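Local coordinates for protein protease (Penicillium cyclopium, PDB 5Z6O) that cleaves peptide bonds as a subtilisin-family serine protease with a charge-relay active site, probably acting on casein, gelatin and type IV collagen, at residues F158-A163 with V181-A185; V203-P208 with T271-L276; I36-D42 with K130-S136; A140-N146 with N172-A178. All coordinates share one frame. Where two conformers were deposited one is given. Residue numbers count along the deposited sequence, not the author numbering.

Interaction 1 of 4, residues F158-A163 with V181-A185. With CA (calcium ion), chain B.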
loop_
_atom_site.group_PDB
_atom_site.type_symbol
_atom_site.label_atom_id
_atom_site.label_comp_id
_atom_site.label_asym_id
_atom_site.label_seq_id
_atom_site.Cartn_x
_atom_site.Cartn_y
_atom_site.Cartn_z
ATOM N N PHE A 158 -7.392 -2.590 8.064
ATOM C CA PHE A 158 -7.459 -1.509 7.085
ATOM C C PHE A 158 -6.997 -2.065 5.748
ATOM O O PHE A 158 -6.064 -2.868 5.700
ATOM C CB PHE A 158 -6.567 -0.348 7.529
ATOM C CG PHE A 158 -6.284 0.676 6.439
ATOM C CD1 PHE A 158 -7.123 1.751 6.225
ATOM C CD2 PHE A 158 -5.164 0.538 5.635
ATOM C CE1 PHE A 158 -6.840 2.688 5.229
ATOM C CE2 PHE A 158 -4.860 1.462 4.655
ATOM C CZ PHE A 158 -5.692 2.541 4.452
ATOM N N LEU A 159 -7.654 -1.657 4.654
ATOM C CA LEU A 159 -7.338 -2.280 3.377
ATOM C C LEU A 159 -7.090 -1.196 2.340
ATOM O O LEU A 159 -8.006 -0.445 1.987
ATOM C CB LEU A 159 -8.461 -3.243 2.955
ATOM C CG LEU A 159 -8.297 -3.924 1.584
ATOM C CD1 LEU A 159 -6.906 -4.556 1.405
ATOM C CD2 LEU A 159 -9.397 -4.970 1.446
ATOM N N SER A 160 -5.847 -1.060 1.890
ATOM C CA SER A 160 -5.528 -0.160 0.787
ATOM C C SER A 160 -5.446 -0.958 -0.509
ATOM O O SER A 160 -4.803 -2.008 -0.558
ATOM C CB SER A 160 -4.212 0.580 1.052
ATOM O OG SER A 160 -3.162 -0.329 1.249
ATOM N N VAL A 161 -6.092 -0.448 -1.559
ATOM C CA VAL A 161 -6.238 -1.144 -2.835
ATOM C C VAL A 161 -5.793 -0.255 -3.982
ATOM O O VAL A 161 -6.211 0.906 -4.061
ATOM C CB VAL A 161 -7.719 -1.558 -3.034
ATOM C CG1 VAL A 161 -7.904 -2.237 -4.343
ATOM C CG2 VAL A 161 -8.167 -2.511 -1.910
ATOM N N ALA A 162 -5.014 -0.822 -4.908
ATOM C CA ALA A 162 -4.667 -0.110 -6.131
ATOM C C ALA A 162 -5.916 0.143 -6.966
ATOM O O ALA A 162 -6.773 -0.736 -7.128
ATOM C CB ALA A 162 -3.656 -0.913 -6.941
ATOM N N ALA A 163 -6.022 1.345 -7.525
ATOM C CA ALA A 163 -7.242 1.635 -8.292
ATOM C C ALA A 163 -7.274 0.912 -9.630
ATOM O O ALA A 163 -8.371 0.711 -10.184
ATOM C CB ALA A 163 -7.377 3.135 -8.526
ATOM N N VAL A 181 -13.131 0.141 1.373
ATOM C CA VAL A 181 -11.687 0.015 1.173
ATOM C C VAL A 181 -11.143 1.385 0.867
ATOM O O VAL A 181 -11.905 2.317 0.610
ATOM C CB VAL A 181 -11.336 -0.973 0.041
ATOM C CG1 VAL A 181 -11.813 -2.375 0.382
ATOM C CG2 VAL A 181 -11.915 -0.510 -1.281
ATOM N N CYS A 182 -9.813 1.530 0.926
ATOM C CA CYS A 182 -9.176 2.811 0.666
ATOM C C CYS A 182 -8.537 2.653 -0.712
ATOM O O CYS A 182 -7.559 1.919 -0.867
ATOM C CB CYS A 182 -8.161 3.126 1.769
ATOM S SG CYS A 182 -7.933 4.900 2.080
ATOM N N THR A 183 -9.160 3.240 -1.731
ATOM C CA THR A 183 -8.777 2.995 -3.121
ATOM C C THR A 183 -7.869 4.120 -3.614
ATOM O O THR A 183 -8.248 5.301 -3.535
ATOM C CB THR A 183 -10.034 2.933 -3.986
ATOM O OG1 THR A 183 -10.859 1.851 -3.535
ATOM C CG2 THR A 183 -9.689 2.724 -5.434
ATOM N N ILE A 184 -6.698 3.757 -4.167
ATOM C CA ILE A 184 -5.587 4.706 -4.306
ATOM C C ILE A 184 -5.231 4.861 -5.785
ATOM O O ILE A 184 -4.921 3.877 -6.463
ATOM C CB ILE A 184 -4.346 4.251 -3.512
ATOM C CG1 ILE A 184 -4.703 3.821 -2.082
ATOM C CG2 ILE A 184 -3.297 5.352 -3.503
ATOM C CD1 ILE A 184 -5.515 4.906 -1.336
ATOM N N ALA A 185 -5.238 6.099 -6.272
ATOM C CA ALA A 185 -4.788 6.417 -7.621
ATOM C C ALA A 185 -3.338 6.885 -7.597
ATOM O O ALA A 185 -2.775 7.189 -6.537
ATOM C CB ALA A 185 -5.696 7.489 -8.252
HETATM CA CA CA B . -13.319 4.358 -0.067
HETATM O O HOH W 1 -13.183 3.130 -2.008
HETATM O O HOH W 2 -13.273 4.399 2.296
HETATM O O HOH W 3 -14.210 5.522 -1.778
HETATM O O HOH W 4 -15.362 2.682 -0.028
HETATM O O HOH W 5 -15.156 5.845 0.415
#
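In the parallel beta sheet at the heart of the subtilisin fold, strand 157-162 lies beside strand 182-187, and here the two run at 32° to each other. Four backbone hydrogen bonds hold the register: C182 N to L159 O at 2.9 Å, V161 N to C182 O at 2.9 Å, I184 N to V161 O at 2.9 Å and A163 N to I184 O at 3.0 Å. The side chains alternate. S160, C182, A162 and I184 share one face: S160 and A162 meet helix 227-245, C182 meets L205, and I184, with both chi angles at m, sits against V234 and L205. The A162 side chain is about 4 Å from the bound phenylmethanesulfonic acid. V161 and T183 occupy the other face, where V161 meets P175. F158, with chi1 at t, swings its ring across to C182, so that F158 CZ lies 3.7 Å from C182 CB, and C182 SG makes an oblique sulfur-aromatic contact. That sulfur is also half of the disulfide to C253. L159, in the tp rotamer, puts CD2 3.7 Å from V181 CG1, and V161, at t, brings CG2 4.0 Å from V181 CB. The m rotamer of T183 leaves OG1 hydrogen-bonded to A176 O and within 3.1 Å of water 1, which donates to it and is itself a calcium ligand. D204 shares this ion with V181, whose carbonyl O binds it directly at 2.6 Å.

Interaction 2 of 4, residues V203-P208 with T271-L276. With CA (calcium ion), chain B.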
loop_
_atom_site.group_PDB
_atom_site.type_symbol
_atom_site.label_atom_id
_atom_site.label_comp_id
_atom_site.label_asym_id
_atom_site.label_seq_id
_atom_site.Cartn_x
_atom_site.Cartn_y
_atom_site.Cartn_z
ATOM N N VAL A 203 -12.304 6.615 -5.977
ATOM C CA VAL A 203 -10.933 6.866 -5.540
ATOM C C VAL A 203 -10.947 7.738 -4.291
ATOM O O VAL A 203 -11.557 8.813 -4.266
ATOM C CB VAL A 203 -10.125 7.508 -6.677
ATOM C CG1 VAL A 203 -8.767 8.028 -6.163
ATOM C CG2 VAL A 203 -9.889 6.489 -7.766
ATOM N N ASP A 204 -10.250 7.294 -3.247
ATOM C CA ASP A 204 -10.208 8.055 -2.009
ATOM C C ASP A 204 -9.109 9.115 -2.038
ATOM O O ASP A 204 -9.288 10.219 -1.491
ATOM C CB ASP A 204 -9.992 7.101 -0.822
ATOM C CG ASP A 204 -11.203 6.197 -0.600
ATOM O OD1 ASP A 204 -12.237 6.739 -0.159
ATOM O OD2 ASP A 204 -11.168 5.002 -0.955
ATOM N N LEU A 205 -7.959 8.799 -2.640
ATOM C CA LEU A 205 -6.878 9.792 -2.766
ATOM C C LEU A 205 -5.807 9.265 -3.720
ATOM O O LEU A 205 -5.839 8.112 -4.154
ATOM C CB LEU A 205 -6.253 10.151 -1.411
ATOM C CG LEU A 205 -5.462 9.061 -0.724
ATOM C CD1 LEU A 205 -4.376 9.709 0.179
ATOM C CD2 LEU A 205 -6.361 8.209 0.186
ATOM N N TYR A 206 -4.859 10.141 -4.033
ATOM C CA TYR A 206 -3.664 9.856 -4.826
ATOM C C TYR A 206 -2.487 9.578 -3.910
ATOM O O TYR A 206 -2.395 10.128 -2.807
ATOM C CB TYR A 206 -3.266 11.052 -5.731
ATOM C CG TYR A 206 -4.095 11.151 -7.007
ATOM C CD1 TYR A 206 -5.399 11.700 -6.993
ATOM C CD2 TYR A 206 -3.577 10.672 -8.223
ATOM C CE1 TYR A 206 -6.165 11.752 -8.184
ATOM C CE2 TYR A 206 -4.321 10.733 -9.412
ATOM C CZ TYR A 206 -5.594 11.273 -9.384
ATOM O OH TYR A 206 -6.268 11.312 -10.582
ATOM N N ALA A 207 -1.545 8.782 -4.422
ATOM C CA ALA A 207 -0.247 8.631 -3.785
ATOM C C ALA A 207 0.763 8.421 -4.886
ATOM O O ALA A 207 0.384 8.041 -6.004
ATOM C CB ALA A 207 -0.235 7.446 -2.805
ATOM N N PRO A 208 2.051 8.623 -4.606
ATOM C CA PRO A 208 3.073 8.527 -5.657
ATOM C C PRO A 208 3.059 7.158 -6.307
ATOM O O PRO A 208 3.095 6.130 -5.623
ATOM C CB PRO A 208 4.381 8.769 -4.894
ATOM C CG PRO A 208 3.980 9.740 -3.827
ATOM C CD PRO A 208 2.595 9.233 -3.372
ATOM N N THR A 271 -13.019 13.185 -9.926
ATOM C CA THR A 271 -11.973 12.520 -9.135
ATOM C C THR A 271 -11.365 13.508 -8.147
ATOM O O THR A 271 -11.130 14.678 -8.485
ATOM C CB THR A 271 -10.873 11.941 -10.049
ATOM O OG1 THR A 271 -11.475 11.090 -11.024
ATOM C CG2 THR A 271 -9.855 11.100 -9.259
ATOM N N THR A 272 -11.170 13.056 -6.913
ATOM C CA THR A 272 -10.492 13.864 -5.906
ATOM C C THR A 272 -9.125 14.306 -6.387
ATOM O O THR A 272 -8.488 13.643 -7.201
ATOM C CB THR A 272 -10.333 13.078 -4.601
ATOM O OG1 THR A 272 -9.758 13.937 -3.624
ATOM C CG2 THR A 272 -9.397 11.886 -4.794
ATOM N N THR A 273 -8.670 15.460 -5.895
ATOM C CA THR A 273 -7.318 15.899 -6.176
ATOM C C THR A 273 -6.436 15.842 -4.936
ATOM O O THR A 273 -5.366 16.444 -4.937
ATOM C CB THR A 273 -7.331 17.304 -6.768
ATOM O OG1 THR A 273 -7.850 18.208 -5.800
ATOM C CG2 THR A 273 -8.256 17.339 -7.943
ATOM N N LYS A 274 -6.845 15.079 -3.918
ATOM C CA LYS A 274 -6.101 14.956 -2.665
ATOM C C LYS A 274 -4.914 14.021 -2.827
ATOM O O LYS A 274 -5.011 12.989 -3.488
ATOM C CB LYS A 274 -7.005 14.430 -1.543
ATOM C CG LYS A 274 -7.826 15.590 -0.929
ATOM C CD LYS A 274 -8.663 15.175 0.254
ATOM C CE LYS A 274 -9.206 16.417 1.010
ATOM N NZ LYS A 274 -8.570 16.658 2.368
ATOM N N LEU A 275 -3.796 14.427 -2.247
ATOM C CA LEU A 275 -2.529 13.694 -2.317
ATOM C C LEU A 275 -2.079 13.341 -0.904
ATOM O O LEU A 275 -2.061 14.212 -0.031
ATOM C CB LEU A 275 -1.453 14.554 -2.991
ATOM C CG LEU A 275 -0.035 13.887 -2.995
ATOM C CD1 LEU A 275 -0.034 12.566 -3.766
ATOM C CD2 LEU A 275 0.945 14.870 -3.631
ATOM N N LEU A 276 -1.642 12.091 -0.702
ATOM C CA LEU A 276 -1.164 11.619 0.599
ATOM C C LEU A 276 -0.169 12.590 1.232
ATOM O O LEU A 276 0.809 12.983 0.603
ATOM C CB LEU A 276 -0.473 10.269 0.402
ATOM C CG LEU A 276 0.121 9.532 1.628
ATOM C CD1 LEU A 276 -0.999 9.293 2.659
ATOM C CD2 LEU A 276 0.779 8.223 1.135
HETATM CA CA CA B . -13.319 4.358 -0.067
HETATM O O HOH W 6 -12.541 10.496 -6.209
HETATM O O HOH W 2 -13.273 4.399 2.296
HETATM O O HOH W 3 -14.210 5.522 -1.778
HETATM O O HOH W 4 -15.362 2.682 -0.028
HETATM O O HOH W 1 -13.183 3.130 -2.008
HETATM O O HOH W 5 -15.156 5.845 0.415
#
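At the edge of the parallel sheet of this subtilisin fold, next to a calcium site, strand 205-208 receives the chain's late segment 271-276 through a single backbone bridge between Y206 and L275. Two hydrogen bonds make it: Y206 N donates to K274 O at 2.9 Å, and L276 N donates to Y206 O at 3.0 Å. Ahead of the bridge, T272 forms an ST turn, its OG1 accepting from K274 N at 3.1 Å, while T272 CG2 packs 3.7 Å from D204 O and 3.9 Å from L205 CA. The Y206 ring lies along the incoming segment, with CE1 3.2 Å from T272 O near the ring plane; its hydroxyl hydrogen-bonds to S193. Around the bridge, apolar side chains pack: L205 CD1 is 3.9 Å from L276 CB, Y206 CB is 4.1 Å from L275 CD1, and A207 CB is 4.1 Å from L276 CD2. Helix 249-259 backs L205 and L276, and helix 11-16 meets P208 and both L275 and L276. D204 points its CA-CB bond away from all this and chelates the calcium through OD1 at 2.6 Å and OD2 at 2.4 Å, OD2 also accepting a hydrogen bond from T183 N; V181 O and five waters are the other ligands. Water 6 joins the two backbones, donating to V203 O at 2.8 Å and accepting from T272 N at 3.0 Å.

Interaction 3 of 4, residues I36-D42 with K130-S136. With PMS (phenylmethanesulfonic acid), chain C.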
loop_
_atom_site.group_PDB
_atom_site.type_symbol
_atom_site.label_atom_id
_atom_site.label_comp_id
_atom_site.label_asym_id
_atom_site.label_seq_id
_atom_site.Cartn_x
_atom_site.Cartn_y
_atom_site.Cartn_z
ATOM N N ILE A 36 2.737 -2.363 14.380
ATOM C CA ILE A 36 1.642 -2.579 13.434
ATOM C C ILE A 36 2.044 -3.665 12.444
ATOM O O ILE A 36 3.164 -3.658 11.937
ATOM C CB ILE A 36 1.296 -1.290 12.679
ATOM C CG1 ILE A 36 1.023 -0.162 13.664
ATOM C CG2 ILE A 36 0.054 -1.539 11.793
ATOM C CD1 ILE A 36 -0.155 -0.473 14.624
ATOM N N VAL A 37 1.113 -4.574 12.126
ATOM C CA VAL A 37 1.350 -5.651 11.165
ATOM C C VAL A 37 0.763 -5.243 9.822
ATOM O O VAL A 37 -0.398 -4.802 9.752
ATOM C CB VAL A 37 0.719 -6.966 11.651
ATOM C CG1 VAL A 37 0.940 -8.066 10.615
ATOM C CG2 VAL A 37 1.311 -7.339 13.016
ATOM N N ILE A 38 1.549 -5.381 8.763
ATOM C CA ILE A 38 1.110 -5.116 7.398
ATOM C C ILE A 38 1.106 -6.432 6.635
ATOM O O ILE A 38 2.160 -7.058 6.464
ATOM C CB ILE A 38 2.025 -4.109 6.694
ATOM C CG1 ILE A 38 2.005 -2.752 7.412
ATOM C CG2 ILE A 38 1.543 -3.918 5.268
ATOM C CD1 ILE A 38 3.145 -1.788 6.952
ATOM N N TYR A 39 -0.052 -6.816 6.100
ATOM C CA TYR A 39 -0.126 -8.003 5.255
ATOM C C TYR A 39 0.033 -7.598 3.798
ATOM O O TYR A 39 -0.786 -6.842 3.276
ATOM C CB TYR A 39 -1.467 -8.712 5.441
ATOM C CG TYR A 39 -1.648 -9.233 6.842
ATOM C CD1 TYR A 39 -1.159 -10.499 7.197
ATOM C CD2 TYR A 39 -2.324 -8.470 7.811
ATOM C CE1 TYR A 39 -1.320 -10.999 8.468
ATOM C CE2 TYR A 39 -2.473 -8.958 9.112
ATOM C CZ TYR A 39 -1.973 -10.228 9.418
ATOM O OH TYR A 39 -2.136 -10.710 10.686
ATOM N N GLY A 40 1.049 -8.136 3.136
ATOM C CA GLY A 40 1.278 -7.886 1.724
ATOM C C GLY A 40 0.670 -8.999 0.904
ATOM O O GLY A 40 1.171 -10.127 0.916
ATOM N N VAL A 41 -0.437 -8.717 0.221
ATOM C CA VAL A 41 -1.184 -9.737 -0.516
ATOM C C VAL A 41 -0.785 -9.603 -1.981
ATOM O O VAL A 41 -1.282 -8.717 -2.696
ATOM C CB VAL A 41 -2.697 -9.559 -0.316
ATOM C CG1 VAL A 41 -3.478 -10.590 -1.107
ATOM C CG2 VAL A 41 -3.072 -9.638 1.180
ATOM N N ASP A 42 0.131 -10.455 -2.450
ATOM C CA ASP A 42 0.832 -10.166 -3.696
ATOM C C ASP A 42 1.562 -11.417 -4.184
ATOM O O ASP A 42 1.113 -12.536 -3.903
ATOM C CB ASP A 42 1.795 -8.991 -3.463
ATOM C CG ASP A 42 2.033 -8.163 -4.688
ATOM O OD1 ASP A 42 2.471 -8.731 -5.716
ATOM O OD2 ASP A 42 1.814 -6.929 -4.606
ATOM N N LYS A 130 -5.750 -2.773 14.551
ATOM C CA LYS A 130 -4.435 -2.173 14.350
ATOM C C LYS A 130 -3.612 -3.038 13.409
ATOM O O LYS A 130 -2.453 -3.379 13.652
ATOM C CB LYS A 130 -3.749 -1.923 15.692
ATOM C CG LYS A 130 -3.874 -3.015 16.710
ATOM C CD LYS A 130 -3.230 -2.536 18.028
ATOM C CE LYS A 130 -2.608 -3.675 18.829
ATOM N NZ LYS A 130 -3.619 -4.441 19.612
ATOM N N SER A 131 -4.217 -3.396 12.275
ATOM C CA SER A 131 -3.615 -4.241 11.246
ATOM C C SER A 131 -3.877 -3.573 9.908
ATOM O O SER A 131 -4.899 -2.896 9.757
ATOM C CB SER A 131 -4.226 -5.668 11.152
ATOM O OG SER A 131 -4.019 -6.454 12.296
ATOM N N VAL A 132 -2.997 -3.844 8.917
ATOM C CA VAL A 132 -3.086 -3.214 7.600
ATOM C C VAL A 132 -2.923 -4.291 6.545
ATOM O O VAL A 132 -2.127 -5.223 6.711
ATOM C CB VAL A 132 -1.994 -2.114 7.456
ATOM C CG1 VAL A 132 -1.873 -1.646 5.998
ATOM C CG2 VAL A 132 -2.322 -0.965 8.394
ATOM N N MET A 133 -3.720 -4.206 5.488
ATOM C CA MET A 133 -3.564 -5.104 4.364
ATOM C C MET A 133 -3.375 -4.281 3.111
ATOM O O MET A 133 -4.125 -3.333 2.875
ATOM C CB MET A 133 -4.792 -6.018 4.225
ATOM C CG MET A 133 -4.684 -6.969 3.035
ATOM S SD MET A 133 -6.130 -8.052 2.820
ATOM C CE MET A 133 -5.932 -9.182 4.186
ATOM N N ASN A 134 -2.395 -4.653 2.300
ATOM C CA ASN A 134 -2.171 -3.973 1.032
ATOM C C ASN A 134 -2.501 -4.919 -0.121
ATOM O O ASN A 134 -1.961 -6.031 -0.195
ATOM C CB ASN A 134 -0.738 -3.492 0.895
ATOM C CG ASN A 134 -0.550 -2.674 -0.380
ATOM O OD1 ASN A 134 -0.997 -1.518 -0.463
ATOM N ND2 ASN A 134 0.062 -3.271 -1.383
ATOM N N MET A 135 -3.307 -4.446 -1.077
ATOM C CA MET A 135 -3.680 -5.269 -2.238
ATOM C C MET A 135 -3.332 -4.478 -3.488
ATOM O O MET A 135 -4.106 -3.630 -3.909
ATOM C CB MET A 135 -5.159 -5.658 -2.252
ATOM C CG MET A 135 -5.429 -6.772 -1.238
ATOM S SD MET A 135 -7.136 -7.464 -1.446
ATOM C CE MET A 135 -7.070 -8.216 -3.054
ATOM N N SER A 136 -2.172 -4.739 -4.055
ATOM C CA SER A 136 -1.765 -4.070 -5.289
ATOM C C SER A 136 -2.066 -4.951 -6.477
ATOM O O SER A 136 -1.177 -5.349 -7.196
ATOM C CB SER A 136 -0.277 -3.725 -5.239
ATOM O OG SER A 136 -0.027 -2.632 -4.355
HETATM C C PMS C . -0.302 -4.455 -10.882
HETATM S S PMS C . 0.694 -3.029 -10.364
HETATM C C1 PMS C . -1.798 -4.107 -10.878
HETATM C C2 PMS C . -2.354 -3.241 -9.944
HETATM C C3 PMS C . -3.713 -2.960 -9.971
HETATM C C4 PMS C . -4.530 -3.534 -10.933
HETATM C C5 PMS C . -3.975 -4.403 -11.861
HETATM C C6 PMS C . -2.617 -4.675 -11.844
HETATM O O2S PMS C . 2.115 -3.136 -10.831
HETATM O O1S PMS C . 0.229 -1.759 -11.010
HETATM O O HOH W 7 -0.182 -6.250 -2.890
HETATM O O HOH W 8 1.940 -5.249 -7.026
#
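K130 enters beside I36, its O 3.6 Å from I36 CG2. S131 comes next: its CB lies 4.2 Å from Y39 CE2, near the plane of the ring, and its OG hydrogen-bonds to A127 O. V132 is paired with I38 and hydrogen-bonded through both backbone polar atoms, V132 N to V37 O at 2.9 Å and Y39 N to V132 O at 2.7 Å; its side chain packs with CB 4.0 Å from I38 CG1, on the face turned to helix 227-245. M133 points the other way, toward helix 108-124, and its CG sits 3.6 Å from V41 CG2. N134 continues the ladder, with N134 N hydrogen-bonded to Y39 O at 2.9 Å and N134 O accepting from V41 N at 3.1 Å. At M135, CG is 4.0 Å from V41 CB. The backbones then diverge, and water enters at S136. Water 7 accepts from S136 N at 2.8 Å and lies 2.7 Å from both V41 O and D42 OD2, while water 8 donates to D42 OD2 at 2.9 Å and S136 O at 3.1 Å. S136 OG hydrogen-bonds to S228 O. The C-terminal ends of these adjacent parallel strands, 19° apart, thus bring together D42 of the probable charge relay with H73 and S228, and S136 of the inhibitor pocket, as in the subtilisin fold.

Interaction 4 of 4, residues A140-N146 with N172-A178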
loop_
_atom_site.group_PDB
_atom_site.type_symbol
_atom_site.label_atom_id
_atom_site.label_comp_id
_atom_site.label_asym_id
_atom_site.label_seq_id
_atom_site.Cartn_x
_atom_site.Cartn_y
_atom_site.Cartn_z
ATOM N N ALA A 140 -11.325 -7.637 -13.171
ATOM C CA ALA A 140 -12.682 -7.321 -13.578
ATOM C C ALA A 140 -13.599 -7.357 -12.364
ATOM O O ALA A 140 -13.290 -7.968 -11.336
ATOM C CB ALA A 140 -13.168 -8.306 -14.640
ATOM N N TYR A 141 -14.732 -6.684 -12.490
ATOM C CA TYR A 141 -15.701 -6.633 -11.415
ATOM C C TYR A 141 -16.078 -8.030 -10.950
ATOM O O TYR A 141 -16.315 -8.930 -11.763
ATOM C CB TYR A 141 -16.949 -5.900 -11.880
ATOM C CG TYR A 141 -17.978 -5.906 -10.804
ATOM C CD1 TYR A 141 -17.944 -4.965 -9.800
ATOM C CD2 TYR A 141 -18.975 -6.887 -10.760
ATOM C CE1 TYR A 141 -18.899 -4.971 -8.793
ATOM C CE2 TYR A 141 -19.909 -6.908 -9.739
ATOM C CZ TYR A 141 -19.865 -5.937 -8.769
ATOM O OH TYR A 141 -20.766 -5.907 -7.738
ATOM N N SER A 142 -16.137 -8.206 -9.633
ATOM C CA SER A 142 -16.522 -9.486 -9.044
ATOM C C SER A 142 -17.216 -9.209 -7.716
ATOM O O SER A 142 -16.594 -8.645 -6.804
ATOM C CB SER A 142 -15.300 -10.384 -8.841
ATOM O OG SER A 142 -15.642 -11.486 -8.023
ATOM N N ARG A 143 -18.505 -9.576 -7.601
ATOM C CA ARG A 143 -19.198 -9.416 -6.327
ATOM C C ARG A 143 -18.479 -10.189 -5.219
ATOM O O ARG A 143 -18.341 -9.687 -4.098
ATOM C CB ARG A 143 -20.674 -9.860 -6.447
ATOM C CG ARG A 143 -21.445 -9.879 -5.123
ATOM C CD ARG A 143 -21.596 -8.469 -4.552
ATOM N NE ARG A 143 -22.232 -8.534 -3.239
ATOM C CZ ARG A 143 -23.549 -8.466 -3.043
ATOM N NH1 ARG A 143 -24.039 -8.549 -1.815
ATOM N NH2 ARG A 143 -24.394 -8.359 -4.080
ATOM N N ALA A 144 -17.989 -11.381 -5.519
ATOM C CA ALA A 144 -17.329 -12.193 -4.498
ATOM C C ALA A 144 -16.050 -11.515 -3.997
ATOM O O ALA A 144 -15.769 -11.500 -2.793
ATOM C CB ALA A 144 -16.990 -13.571 -5.049
ATOM N N MET A 145 -15.258 -10.980 -4.909
ATOM C CA MET A 145 -14.061 -10.253 -4.479
ATOM C C MET A 145 -14.419 -9.008 -3.661
ATOM O O MET A 145 -13.766 -8.715 -2.642
ATOM C CB MET A 145 -13.216 -9.916 -5.705
ATOM C CG MET A 145 -12.026 -9.007 -5.414
ATOM S SD MET A 145 -10.842 -9.965 -4.442
ATOM C CE MET A 145 -10.479 -11.246 -5.617
ATOM N N ASN A 146 -15.459 -8.261 -4.064
ATOM C CA ASN A 146 -15.875 -7.104 -3.280
ATOM C C ASN A 146 -16.378 -7.500 -1.899
ATOM O O ASN A 146 -16.084 -6.816 -0.913
ATOM C CB ASN A 146 -16.948 -6.311 -4.012
ATOM C CG ASN A 146 -16.378 -5.418 -5.091
ATOM O OD1 ASN A 146 -15.215 -5.539 -5.471
ATOM N ND2 ASN A 146 -17.179 -4.488 -5.560
ATOM N N ASN A 172 -15.605 -0.088 -12.188
ATOM C CA ASN A 172 -15.726 -1.335 -12.944
ATOM C C ASN A 172 -14.679 -2.363 -12.563
ATOM O O ASN A 172 -14.512 -3.361 -13.277
ATOM C CB ASN A 172 -15.607 -1.068 -14.451
ATOM C CG ASN A 172 -16.540 0.019 -14.924
ATOM O OD1 ASN A 172 -17.766 -0.126 -14.831
ATOM N ND2 ASN A 172 -15.969 1.123 -15.440
ATOM N N SER A 173 -13.970 -2.152 -11.460
ATOM C CA SER A 173 -12.865 -3.006 -11.071
ATOM C C SER A 173 -13.064 -3.483 -9.643
ATOM O O SER A 173 -13.666 -2.785 -8.825
ATOM C CB SER A 173 -11.535 -2.252 -11.194
ATOM O OG SER A 173 -11.232 -2.013 -12.552
ATOM N N SER A 174 -12.546 -4.677 -9.354
ATOM C CA SER A 174 -12.613 -5.259 -8.029
ATOM C C SER A 174 -11.211 -5.649 -7.596
ATOM O O SER A 174 -10.467 -6.221 -8.387
ATOM C CB SER A 174 -13.517 -6.498 -8.020
ATOM O OG SER A 174 -14.860 -6.076 -8.166
ATOM N N PRO A 175 -10.832 -5.384 -6.334
ATOM C CA PRO A 175 -11.657 -4.844 -5.245
ATOM C C PRO A 175 -11.688 -3.305 -5.150
ATOM O O PRO A 175 -12.204 -2.797 -4.159
ATOM C CB PRO A 175 -11.003 -5.464 -3.988
ATOM C CG PRO A 175 -9.570 -5.627 -4.352
ATOM C CD PRO A 175 -9.524 -5.872 -5.857
ATOM N N ALA A 176 -11.231 -2.574 -6.186
ATOM C CA ALA A 176 -11.225 -1.112 -6.093
ATOM C C ALA A 176 -12.605 -0.545 -5.798
ATOM O O ALA A 176 -12.719 0.497 -5.136
ATOM C CB ALA A 176 -10.697 -0.500 -7.387
ATOM N N SER A 177 -13.665 -1.197 -6.295
ATOM C CA SER A 177 -15.021 -0.693 -6.136
ATOM C C SER A 177 -15.682 -1.167 -4.854
ATOM O O SER A 177 -16.850 -0.840 -4.628
ATOM C CB SER A 177 -15.887 -1.108 -7.349
ATOM O OG SER A 177 -15.914 -2.506 -7.453
ATOM N N ALA A 178 -14.970 -1.910 -4.005
ATOM C CA ALA A 178 -15.599 -2.558 -2.862
ATOM C C ALA A 178 -15.955 -1.563 -1.766
ATOM O O ALA A 178 -15.311 -0.515 -1.630
ATOM C CB ALA A 178 -14.677 -3.629 -2.269
HETATM O O HOH W 9 -15.579 -5.189 -15.010
#
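S174 OG sits at the centre of a polar network around an N-capped helix start: it accepts a hydrogen bond from S142 N at 2.9 Å and donates to N146 OD1 at 2.8 Å. The other end of the same amide, N146 ND2, donates to S177 OG at 3.0 Å, so N146 reaches two serines of the facing loop. S177 OG in turn donates to S173 O at 2.6 Å, within its own segment. S142 is the N-cap of helix 143-154, its OG accepting from M145 N at 3.2 Å, and the S174 hydrogen bond to its backbone N fixes the cap against the loop. A cis peptide precedes P175, which begins a type I turn ending at A178, closed by A178 N to P175 O at 2.9 Å. M145 CG lies 3.9 Å from S174 CB and 4.0 Å from P175 CB, and M145 also meets helix 108-124; N146 CG is 3.7 Å from A178 CB. On the exposed side the Y141 ring rests by the serines, CD1 3.7 Å from S174 OG. At the outer end, water 9 accepts from Y141 N at 3.1 Å and donates to N172 O at 2.7 Å.

How the interactions relate
From the N terminus, strand 37-42 is laid down first, and interaction 3 closes an 87-residue loop when strand 131-135 arrives beside it. Segment 140-146 follows and starts helix 143-154, which leads into strand 157-162. Interactions 4 and 1 then cross: 172-178 returns to 140-146 after 158-163 has passed, and 181-185 goes on to join 158-163. Interaction 2 comes last, with the late segment 271-276 returning to 203-208. Interactions 3, 1 and 2 share one parallel sheet: F158 and S160 hydrogen-bond to the 130-136 strand, A185 to A207. The calcium links interactions 1 and 2, while P175 packs interaction 4 against both V161 and M135.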